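Long-range contacts in elongation factor 1-gamma 1 (Saccharomyces cerevisiae, PDB 1NHY), which serves as the gamma subunit of the eukaryotic translation elongation factor 1 complex and probably helps anchor that complex to other cellular components: residues Q3-T14 against D43-G54; A92-Q100 against L153-V164. All coordinates share one frame; numbering follows the deposited sequence.

Interaction 1: residues Q3-T14 against D43-G54. With SO4 (sulfate ion), chain B.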
loop_
_atom_site.group_PDB
_atom_site.type_symbol
_atom_site.label_atom_id
_atom_site.label_comp_id
_atom_site.label_asym_id
_atom_site.label_seq_id
_atom_site.Cartn_x
_atom_site.Cartn_y
_atom_site.Cartn_z
ATOM N N GLN A 3 -3.078 -15.330 18.065
ATOM C CA GLN A 3 -2.986 -13.885 17.977
ATOM C C GLN A 3 -4.106 -13.152 17.262
ATOM O O GLN A 3 -4.086 -11.923 17.175
ATOM C CB GLN A 3 -1.661 -13.504 17.355
ATOM C CG GLN A 3 -0.514 -13.784 18.271
ATOM C CD GLN A 3 0.657 -12.897 17.972
ATOM O OE1 GLN A 3 1.242 -12.974 16.890
ATOM N NE2 GLN A 3 1.005 -12.029 18.923
ATOM N N GLY A 4 -5.081 -13.892 16.744
ATOM C CA GLY A 4 -6.185 -13.238 16.074
ATOM C C GLY A 4 -6.382 -13.595 14.622
ATOM O O GLY A 4 -5.608 -14.338 14.033
ATOM N N THR A 5 -7.430 -13.033 14.043
ATOM C CA THR A 5 -7.771 -13.291 12.661
ATOM C C THR A 5 -7.852 -12.022 11.819
ATOM O O THR A 5 -8.358 -10.994 12.257
ATOM C CB THR A 5 -9.107 -14.007 12.591
ATOM O OG1 THR A 5 -9.018 -15.226 13.340
ATOM C CG2 THR A 5 -9.483 -14.309 11.148
ATOM N N LEU A 6 -7.362 -12.103 10.590
ATOM C CA LEU A 6 -7.395 -10.959 9.711
ATOM C C LEU A 6 -8.277 -11.213 8.500
ATOM O O LEU A 6 -7.841 -11.828 7.539
ATOM C CB LEU A 6 -5.973 -10.628 9.261
ATOM C CG LEU A 6 -5.792 -9.706 8.046
ATOM C CD1 LEU A 6 -6.487 -8.363 8.269
ATOM C CD2 LEU A 6 -4.300 -9.515 7.790
ATOM N N TYR A 7 -9.522 -10.755 8.546
ATOM C CA TYR A 7 -10.418 -10.926 7.407
ATOM C C TYR A 7 -9.933 -9.980 6.314
ATOM O O TYR A 7 -9.996 -8.761 6.458
ATOM C CB TYR A 7 -11.852 -10.555 7.774
ATOM C CG TYR A 7 -12.533 -11.491 8.741
ATOM C CD1 TYR A 7 -13.089 -12.689 8.306
ATOM C CD2 TYR A 7 -12.641 -11.165 10.092
ATOM C CE1 TYR A 7 -13.740 -13.538 9.192
ATOM C CE2 TYR A 7 -13.288 -12.007 10.984
ATOM C CZ TYR A 7 -13.837 -13.194 10.527
ATOM O OH TYR A 7 -14.491 -14.030 11.401
ATOM N N ALA A 8 -9.445 -10.539 5.217
ATOM C CA ALA A 8 -8.952 -9.718 4.124
ATOM C C ALA A 8 -9.022 -10.439 2.787
ATOM O O ALA A 8 -8.562 -11.571 2.650
ATOM C CB ALA A 8 -7.528 -9.301 4.407
ATOM N N ASN A 9 -9.614 -9.775 1.803
ATOM C CA ASN A 9 -9.726 -10.327 0.467
ATOM C C ASN A 9 -8.462 -9.900 -0.247
ATOM O O ASN A 9 -7.470 -9.573 0.387
ATOM C CB ASN A 9 -10.952 -9.760 -0.265
ATOM C CG ASN A 9 -10.803 -8.276 -0.638
ATOM O OD1 ASN A 9 -9.704 -7.732 -0.707
ATOM N ND2 ASN A 9 -11.928 -7.629 -0.906
ATOM N N PHE A 10 -8.498 -9.878 -1.570
ATOM C CA PHE A 10 -7.328 -9.466 -2.321
ATOM C C PHE A 10 -7.543 -8.135 -3.039
ATOM O O PHE A 10 -7.805 -8.075 -4.236
ATOM C CB PHE A 10 -6.939 -10.572 -3.297
ATOM C CG PHE A 10 -6.340 -11.784 -2.632
ATOM C CD1 PHE A 10 -4.961 -11.988 -2.643
ATOM C CD2 PHE A 10 -7.149 -12.724 -1.990
ATOM C CE1 PHE A 10 -4.391 -13.115 -2.029
ATOM C CE2 PHE A 10 -6.595 -13.854 -1.371
ATOM C CZ PHE A 10 -5.213 -14.049 -1.392
ATOM N N ARG A 11 -7.467 -7.068 -2.256
ATOM C CA ARG A 11 -7.600 -5.705 -2.746
ATOM C C ARG A 11 -6.299 -5.076 -2.294
ATOM O O ARG A 11 -5.743 -5.468 -1.266
ATOM C CB ARG A 11 -8.780 -4.991 -2.082
ATOM C CG ARG A 11 -9.892 -4.616 -3.054
ATOM C CD ARG A 11 -11.116 -4.047 -2.337
ATOM N NE ARG A 11 -12.308 -4.093 -3.189
ATOM C CZ ARG A 11 -13.560 -3.991 -2.741
ATOM N NH1 ARG A 11 -13.813 -3.833 -1.442
ATOM N NH2 ARG A 11 -14.568 -4.067 -3.598
ATOM N N ILE A 12 -5.803 -4.117 -3.057
ATOM C CA ILE A 12 -4.555 -3.476 -2.699
ATOM C C ILE A 12 -4.433 -3.142 -1.202
ATOM O O ILE A 12 -3.396 -3.425 -0.579
ATOM C CB ILE A 12 -4.356 -2.209 -3.538
ATOM C CG1 ILE A 12 -3.940 -2.601 -4.943
ATOM C CG2 ILE A 12 -3.255 -1.344 -2.956
ATOM C CD1 ILE A 12 -2.563 -3.232 -4.990
ATOM N N ARG A 13 -5.485 -2.563 -0.616
ATOM C CA ARG A 13 -5.448 -2.196 0.801
ATOM C C ARG A 13 -5.227 -3.394 1.725
ATOM O O ARG A 13 -4.974 -3.236 2.916
ATOM C CB ARG A 13 -6.733 -1.463 1.200
ATOM C CG ARG A 13 -7.975 -2.303 1.132
ATOM C CD ARG A 13 -9.219 -1.488 1.431
ATOM N NE ARG A 13 -10.405 -2.196 0.949
ATOM C CZ ARG A 13 -11.658 -1.748 1.038
ATOM N NH1 ARG A 13 -11.913 -0.568 1.601
ATOM N NH2 ARG A 13 -12.662 -2.485 0.567
ATOM N N THR A 14 -5.305 -4.594 1.169
ATOM C CA THR A 14 -5.115 -5.795 1.954
ATOM C C THR A 14 -3.726 -6.379 1.808
ATOM O O THR A 14 -3.270 -7.151 2.640
ATOM C CB THR A 14 -6.110 -6.854 1.542
ATOM O OG1 THR A 14 -7.399 -6.505 2.051
ATOM C CG2 THR A 14 -5.695 -8.203 2.075
ATOM N N ASP A 43 -18.637 -10.617 13.093
ATOM C CA ASP A 43 -17.566 -9.799 13.651
ATOM C C ASP A 43 -17.532 -8.393 13.089
ATOM O O ASP A 43 -17.126 -7.456 13.776
ATOM C CB ASP A 43 -16.214 -10.467 13.400
ATOM C CG ASP A 43 -16.105 -11.819 14.059
ATOM O OD1 ASP A 43 -17.097 -12.245 14.674
ATOM O OD2 ASP A 43 -15.036 -12.455 13.967
ATOM N N PHE A 44 -17.950 -8.243 11.838
ATOM C CA PHE A 44 -17.937 -6.934 11.204
ATOM C C PHE A 44 -19.190 -6.683 10.393
ATOM O O PHE A 44 -19.163 -6.678 9.168
ATOM C CB PHE A 44 -16.695 -6.797 10.320
ATOM C CG PHE A 44 -15.409 -6.873 11.083
ATOM C CD1 PHE A 44 -14.746 -5.717 11.464
ATOM C CD2 PHE A 44 -14.899 -8.104 11.486
ATOM C CE1 PHE A 44 -13.590 -5.784 12.233
ATOM C CE2 PHE A 44 -13.750 -8.183 12.253
ATOM C CZ PHE A 44 -13.095 -7.024 12.632
ATOM N N PRO A 45 -20.316 -6.471 11.080
ATOM C CA PRO A 45 -21.605 -6.211 10.435
ATOM C C PRO A 45 -21.525 -5.205 9.289
ATOM O O PRO A 45 -22.398 -5.168 8.429
ATOM C CB PRO A 45 -22.464 -5.720 11.597
ATOM C CG PRO A 45 -21.973 -6.597 12.730
ATOM C CD PRO A 45 -20.462 -6.522 12.549
ATOM N N LEU A 46 -20.483 -4.386 9.270
ATOM C CA LEU A 46 -20.331 -3.426 8.189
ATOM C C LEU A 46 -19.668 -4.118 7.000
ATOM O O LEU A 46 -19.394 -3.485 5.974
ATOM C CB LEU A 46 -19.456 -2.272 8.633
ATOM C CG LEU A 46 -19.870 -1.613 9.943
ATOM C CD1 LEU A 46 -18.720 -0.724 10.448
ATOM C CD2 LEU A 46 -21.143 -0.812 9.729
ATOM N N LYS A 47 -19.400 -5.416 7.165
ATOM C CA LYS A 47 -18.764 -6.243 6.133
ATOM C C LYS A 47 -17.715 -5.477 5.312
ATOM O O LYS A 47 -17.714 -5.544 4.082
ATOM C CB LYS A 47 -19.824 -6.811 5.186
ATOM C CG LYS A 47 -20.866 -7.671 5.856
ATOM C CD LYS A 47 -21.888 -8.174 4.850
ATOM C CE LYS A 47 -22.912 -9.067 5.542
ATOM N NZ LYS A 47 -23.806 -9.829 4.601
ATOM N N LYS A 48 -16.829 -4.754 5.995
ATOM C CA LYS A 48 -15.785 -3.981 5.337
ATOM C C LYS A 48 -14.420 -4.636 5.586
ATOM O O LYS A 48 -14.228 -5.347 6.573
ATOM C CB LYS A 48 -15.809 -2.550 5.878
ATOM C CG LYS A 48 -14.599 -1.710 5.488
ATOM C CD LYS A 48 -14.141 -0.787 6.642
ATOM C CE LYS A 48 -12.740 -0.203 6.386
ATOM N NZ LYS A 48 -12.640 0.495 5.057
ATOM N N VAL A 49 -13.465 -4.385 4.699
ATOM C CA VAL A 49 -12.147 -4.980 4.829
ATOM C C VAL A 49 -11.053 -3.928 4.574
ATOM O O VAL A 49 -11.290 -2.966 3.846
ATOM C CB VAL A 49 -12.058 -6.161 3.837
ATOM C CG1 VAL A 49 -10.823 -6.066 2.992
ATOM C CG2 VAL A 49 -12.113 -7.468 4.606
ATOM N N PRO A 50 -9.855 -4.068 5.196
ATOM C CA PRO A 50 -9.347 -5.085 6.121
ATOM C C PRO A 50 -10.051 -5.033 7.475
ATOM O O PRO A 50 -10.444 -3.966 7.966
ATOM C CB PRO A 50 -7.867 -4.730 6.242
ATOM C CG PRO A 50 -7.574 -4.067 4.962
ATOM C CD PRO A 50 -8.755 -3.179 4.794
ATOM N N ALA A 51 -10.176 -6.205 8.077
ATOM C CA ALA A 51 -10.832 -6.362 9.356
ATOM C C ALA A 51 -9.994 -7.293 10.226
ATOM O O ALA A 51 -9.663 -8.410 9.829
ATOM C CB ALA A 51 -12.200 -6.953 9.134
ATOM N N PHE A 52 -9.639 -6.841 11.417
ATOM C CA PHE A 52 -8.864 -7.688 12.305
ATOM C C PHE A 52 -9.605 -8.001 13.602
ATOM O O PHE A 52 -10.373 -7.179 14.101
ATOM C CB PHE A 52 -7.546 -7.035 12.659
ATOM C CG PHE A 52 -6.716 -7.868 13.585
ATOM C CD1 PHE A 52 -5.971 -8.930 13.099
ATOM C CD2 PHE A 52 -6.709 -7.614 14.953
ATOM C CE1 PHE A 52 -5.234 -9.730 13.963
ATOM C CE2 PHE A 52 -5.974 -8.409 15.822
ATOM C CZ PHE A 52 -5.236 -9.467 15.325
ATOM N N VAL A 53 -9.361 -9.187 14.150
ATOM C CA VAL A 53 -9.998 -9.602 15.391
ATOM C C VAL A 53 -8.989 -10.318 16.244
ATOM O O VAL A 53 -8.490 -11.375 15.869
ATOM C CB VAL A 53 -11.123 -10.595 15.172
ATOM C CG1 VAL A 53 -11.809 -10.863 16.483
ATOM C CG2 VAL A 53 -12.090 -10.076 14.157
ATOM N N GLY A 54 -8.691 -9.755 17.402
ATOM C CA GLY A 54 -7.741 -10.400 18.281
ATOM C C GLY A 54 -8.483 -11.022 19.441
ATOM O O GLY A 54 -9.713 -10.961 19.491
HETATM S S SO4 B . -8.380 -2.315 -5.903
HETATM O O1 SO4 B . -8.045 -2.090 -4.485
HETATM O O2 SO4 B . -9.845 -2.215 -6.095
HETATM O O3 SO4 B . -7.694 -1.309 -6.762
HETATM O O4 SO4 B . -7.932 -3.667 -6.300
#
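Y7 and A51 form a hydrogen-bonded pair where strand 5-7 runs antiparallel to strand 51-53, in the thioredoxin-like half of the GST-like domain that forms the N-terminal part of this elongation factor subunit. A51 N gives a hydrogen bond of 3.0 Å to Y7 O; the return bond from Y7 N is weak. T5 and V53 repeat the pattern, with V53 N 2.8 Å from T5 O.

The Y7 side chain can be followed outward along strand 51-53. Its CB lies 3.9 Å from A51 CB. Because CG stands beside the backbone N, opposite the carbonyl carbon (chi1 -69°), the ring reaches toward helix 37-43. CD2 then meets F44 CE2 at 3.8 Å, and CE2 lies 3.9 Å from V53 CG2 at the ring edge. At the tip, OH donates to D43 OD2 at 3.1 Å, arriving from above the carboxylate, whose plane is turned 76° from the ring. A tyrosine suits the site because its ring carbons pack against apolar side chains while the hydroxyl at its end can bond to a carboxylate. A51 is small enough for its CB to sit over the centre of one F44 face.

On the other sheet face, L6 CB touches F52 CD1 at the ring edge. A cis peptide precedes P50, the cis-proline characteristic of thioredoxin-like folds, and R13 lays its guanidinium face over V49 O without hydrogen-bonding to it. Backbone bonds thus set the strand register, while the Y7 hydroxyl ties a ring otherwise packed on F44, A51 and V53 to the D43 carboxylate at the end of helix 37-43.

Interaction 2: residues A92-Q100 against L153-V164; sequences AQAQIIRWQ and LATENISLADLV
W99 and L153 meet in the all-helical C-terminal domain of the GST fold, where helix 90-107 packs against the approach to helix 160-175 and its first turn. The two helical segments run almost parallel, at 10°, with axes 8.3 Å apart. L153 CB makes a CH-pi contact 4.0 Å from the centroid of the five-membered W99 ring, over its face, while L153 CD2 lies 4.0 Å from W99 CE3. The indole is put there by a chi1 of -67°, which turns CG away from the carbonyl carbon, and F143 meets the same ring edge-to-face. A serine in place of W99 would remove the surface on which L153 lies, and is likely to open a gap beneath that leucine and take away the ring that F143 meets edge-to-face.

Beside the indole, alanines allow close approach: A154 CB touches I96 CG1 at 3.8 Å, and A161 CB lies 3.9 Å from I96 CG2. The looser, partly exposed margin is at A92, whose CB comes no nearer than 4.4 Å to T155 CG2; Q95, also at this margin, meets A154 CB through its backbone O and its CB.

The sequence from S159 to D162 fits the N-capping box known from GST helices; seen here is its D162-to-S159 N half, with S159 at the N-cap. D162 OD2 accepts from both S159 N and S159 OG, and OD1 takes L153 N on its syn lone pair, so one buried carboxylate holds the connection to the helix start. Farther along, buried Q100 satisfies part of its amide: NE2 donates to L160 O at 3.3 Å, from above the carbonyl plane, while V164 N reaches the same oxygen from the opposite face.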
loop_
_atom_site.group_PDB
_atom_site.type_symbol
_atom_site.label_atom_id
_atom_site.label_comp_id
_atom_site.label_asym_id
_atom_site.label_seq_id
_atom_site.Cartn_x
_atom_site.Cartn_y
_atom_site.Cartn_z
ATOM N N ALA A 92 13.126 9.727 12.721
ATOM C CA ALA A 92 12.798 8.695 11.761
ATOM C C ALA A 92 11.320 8.351 11.769
ATOM O O ALA A 92 10.679 8.230 10.711
ATOM C CB ALA A 92 13.591 7.484 12.059
ATOM N N GLN A 93 10.785 8.174 12.968
ATOM C CA GLN A 93 9.392 7.840 13.072
ATOM C C GLN A 93 8.595 8.849 12.273
ATOM O O GLN A 93 7.788 8.471 11.412
ATOM C CB GLN A 93 8.959 7.869 14.513
ATOM C CG GLN A 93 9.680 6.887 15.391
ATOM C CD GLN A 93 9.067 6.853 16.776
ATOM O OE1 GLN A 93 8.903 7.895 17.419
ATOM N NE2 GLN A 93 8.712 5.657 17.248
ATOM N N ALA A 94 8.836 10.132 12.538
ATOM C CA ALA A 94 8.105 11.188 11.840
ATOM C C ALA A 94 8.250 11.074 10.329
ATOM O O ALA A 94 7.255 11.038 9.584
ATOM C CB ALA A 94 8.577 12.542 12.302
ATOM N N GLN A 95 9.496 11.017 9.878
ATOM C CA GLN A 95 9.755 10.906 8.464
ATOM C C GLN A 95 8.995 9.757 7.829
ATOM O O GLN A 95 8.474 9.882 6.716
ATOM C CB GLN A 95 11.240 10.736 8.239
ATOM C CG GLN A 95 11.948 12.052 8.187
ATOM C CD GLN A 95 11.399 12.933 7.083
ATOM O OE1 GLN A 95 10.889 12.436 6.081
ATOM N NE2 GLN A 95 11.512 14.247 7.248
ATOM N N ILE A 96 8.922 8.636 8.531
ATOM C CA ILE A 96 8.213 7.497 7.989
ATOM C C ILE A 96 6.746 7.863 7.801
ATOM O O ILE A 96 6.118 7.495 6.804
ATOM C CB ILE A 96 8.299 6.277 8.913
ATOM C CG1 ILE A 96 9.761 5.849 9.079
ATOM C CG2 ILE A 96 7.453 5.156 8.342
ATOM C CD1 ILE A 96 9.978 4.833 10.174
ATOM N N ILE A 97 6.208 8.602 8.761
ATOM C CA ILE A 97 4.815 9.023 8.732
ATOM C C ILE A 97 4.610 10.044 7.642
ATOM O O ILE A 97 3.524 10.167 7.062
ATOM C CB ILE A 97 4.419 9.652 10.065
ATOM C CG1 ILE A 97 4.771 8.683 11.188
ATOM C CG2 ILE A 97 2.955 9.992 10.070
ATOM C CD1 ILE A 97 4.335 9.118 12.538
ATOM N N ARG A 98 5.660 10.798 7.369
ATOM C CA ARG A 98 5.561 11.791 6.330
ATOM C C ARG A 98 5.224 11.102 5.018
ATOM O O ARG A 98 4.172 11.351 4.434
ATOM C CB ARG A 98 6.866 12.549 6.209
ATOM C CG ARG A 98 6.878 13.522 5.082
ATOM C CD ARG A 98 8.134 14.334 5.135
ATOM N NE ARG A 98 8.716 14.458 3.807
ATOM C CZ ARG A 98 9.634 15.355 3.475
ATOM N NH1 ARG A 98 10.078 16.230 4.394
ATOM N NH2 ARG A 98 10.101 15.367 2.224
ATOM N N TRP A 99 6.100 10.216 4.560
ATOM C CA TRP A 99 5.831 9.530 3.310
ATOM C C TRP A 99 4.607 8.669 3.414
ATOM O O TRP A 99 3.803 8.590 2.476
ATOM C CB TRP A 99 7.031 8.722 2.907
ATOM C CG TRP A 99 8.133 9.642 2.579
ATOM C CD1 TRP A 99 9.085 10.122 3.429
ATOM C CD2 TRP A 99 8.392 10.224 1.300
ATOM N NE1 TRP A 99 9.931 10.967 2.756
ATOM C CE2 TRP A 99 9.528 11.050 1.446
ATOM C CE3 TRP A 99 7.773 10.126 0.038
ATOM C CZ2 TRP A 99 10.069 11.774 0.374
ATOM C CZ3 TRP A 99 8.303 10.839 -1.021
ATOM C CH2 TRP A 99 9.443 11.657 -0.849
ATOM N N GLN A 100 4.458 8.037 4.573
ATOM C CA GLN A 100 3.296 7.217 4.831
ATOM C C GLN A 100 2.082 8.046 4.426
ATOM O O GLN A 100 1.091 7.530 3.925
ATOM C CB GLN A 100 3.212 6.903 6.314
ATOM C CG GLN A 100 2.371 5.700 6.592
ATOM C CD GLN A 100 3.088 4.450 6.205
ATOM O OE1 GLN A 100 3.862 3.905 6.990
ATOM N NE2 GLN A 100 2.870 3.991 4.977
ATOM N N LEU A 153 12.230 5.576 0.970
ATOM C CA LEU A 153 11.576 6.860 1.198
ATOM C C LEU A 153 11.922 7.612 2.478
ATOM O O LEU A 153 12.303 8.773 2.435
ATOM C CB LEU A 153 10.064 6.688 1.130
ATOM C CG LEU A 153 9.496 6.100 -0.150
ATOM C CD1 LEU A 153 7.983 5.916 -0.017
ATOM C CD2 LEU A 153 9.836 7.017 -1.295
ATOM N N ALA A 154 11.798 6.965 3.624
ATOM C CA ALA A 154 12.052 7.672 4.866
ATOM C C ALA A 154 13.302 7.262 5.596
ATOM O O ALA A 154 13.666 7.898 6.580
ATOM C CB ALA A 154 10.854 7.526 5.802
ATOM N N THR A 155 13.975 6.215 5.130
ATOM C CA THR A 155 15.179 5.749 5.833
ATOM C C THR A 155 16.127 4.938 4.950
ATOM O O THR A 155 16.047 5.003 3.720
ATOM C CB THR A 155 14.766 4.900 7.049
ATOM O OG1 THR A 155 13.916 3.826 6.612
ATOM C CG2 THR A 155 13.991 5.754 8.058
ATOM N N GLU A 156 17.052 4.198 5.553
ATOM C CA GLU A 156 17.938 3.388 4.720
ATOM C C GLU A 156 17.568 1.926 4.887
ATOM O O GLU A 156 18.420 1.043 4.863
ATOM C CB GLU A 156 19.403 3.629 5.061
ATOM C CG GLU A 156 19.870 5.025 4.725
ATOM C CD GLU A 156 19.891 5.331 3.223
ATOM O OE1 GLU A 156 18.838 5.244 2.541
ATOM O OE2 GLU A 156 20.976 5.677 2.714
ATOM N N ASN A 157 16.269 1.692 5.054
ATOM C CA ASN A 157 15.704 0.362 5.221
ATOM C C ASN A 157 14.292 0.405 4.704
ATOM O O ASN A 157 13.668 1.470 4.697
ATOM C CB ASN A 157 15.638 0.002 6.683
ATOM C CG ASN A 157 16.942 -0.476 7.211
ATOM O OD1 ASN A 157 17.455 -1.506 6.769
ATOM N ND2 ASN A 157 17.496 0.254 8.170
ATOM N N ILE A 158 13.769 -0.727 4.256
ATOM C CA ILE A 158 12.389 -0.704 3.809
ATOM C C ILE A 158 11.549 -0.451 5.062
ATOM O O ILE A 158 11.565 -1.248 5.997
ATOM C CB ILE A 158 11.948 -2.030 3.200
ATOM C CG1 ILE A 158 12.566 -2.179 1.812
ATOM C CG2 ILE A 158 10.419 -2.108 3.178
ATOM C CD1 ILE A 158 12.080 -3.394 1.055
ATOM N N SER A 159 10.827 0.659 5.073
ATOM C CA SER A 159 9.981 1.028 6.203
ATOM C C SER A 159 8.515 0.883 5.854
ATOM O O SER A 159 8.133 0.813 4.678
ATOM C CB SER A 159 10.233 2.490 6.591
ATOM O OG SER A 159 10.237 3.326 5.437
ATOM N N LEU A 160 7.687 0.860 6.882
ATOM C CA LEU A 160 6.263 0.770 6.674
ATOM C C LEU A 160 5.873 1.741 5.554
ATOM O O LEU A 160 4.936 1.469 4.796
ATOM C CB LEU A 160 5.529 1.149 7.946
ATOM C CG LEU A 160 4.179 0.477 8.179
ATOM C CD1 LEU A 160 3.293 1.495 8.857
ATOM C CD2 LEU A 160 3.534 -0.013 6.882
ATOM N N ALA A 161 6.586 2.869 5.439
ATOM C CA ALA A 161 6.284 3.843 4.385
ATOM C C ALA A 161 6.438 3.218 2.996
ATOM O O ALA A 161 5.486 3.162 2.211
ATOM C CB ALA A 161 7.183 5.043 4.497
ATOM N N ASP A 162 7.642 2.754 2.693
ATOM C CA ASP A 162 7.906 2.126 1.410
ATOM C C ASP A 162 6.868 1.069 1.103
ATOM O O ASP A 162 6.335 1.023 0.001
ATOM C CB ASP A 162 9.270 1.489 1.446
ATOM C CG ASP A 162 10.332 2.470 1.829
ATOM O OD1 ASP A 162 10.611 3.349 0.997
ATOM O OD2 ASP A 162 10.873 2.380 2.955
ATOM N N LEU A 163 6.578 0.219 2.079
ATOM C CA LEU A 163 5.591 -0.817 1.848
ATOM C C LEU A 163 4.291 -0.246 1.331
ATOM O O LEU A 163 3.854 -0.582 0.241
ATOM C CB LEU A 163 5.336 -1.603 3.124
ATOM C CG LEU A 163 6.524 -2.488 3.512
ATOM C CD1 LEU A 163 6.155 -3.276 4.754
ATOM C CD2 LEU A 163 6.883 -3.436 2.372
ATOM N N VAL A 164 3.674 0.625 2.114
ATOM C CA VAL A 164 2.417 1.220 1.705
ATOM C C VAL A 164 2.546 1.979 0.407
ATOM O O VAL A 164 1.836 1.700 -0.555
ATOM C CB VAL A 164 1.901 2.149 2.778
ATOM C CG1 VAL A 164 0.776 3.016 2.228
ATOM C CG2 VAL A 164 1.424 1.314 3.954
#

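Interaction 1 belongs to the thioredoxin-like N-terminal domain and interaction 2 to the helical C-terminal domain; along the chain the first closes before the second opens. Their centres are 24 Å apart and their nearest atoms about 6 Å, so they do not touch. Helix 160-175 nevertheless relates them: its first turn takes part in interaction 2, while farther along S167, T170 and R171 receive the side chain of I12 from residues 3-14. A sulfate, probably from the crystallisation liquor, lies beside the same isoleucine, with a weak hydrogen bond of 3.3 Å from I12 N to its O1. Nothing in this weak contact points to a physiological ligand.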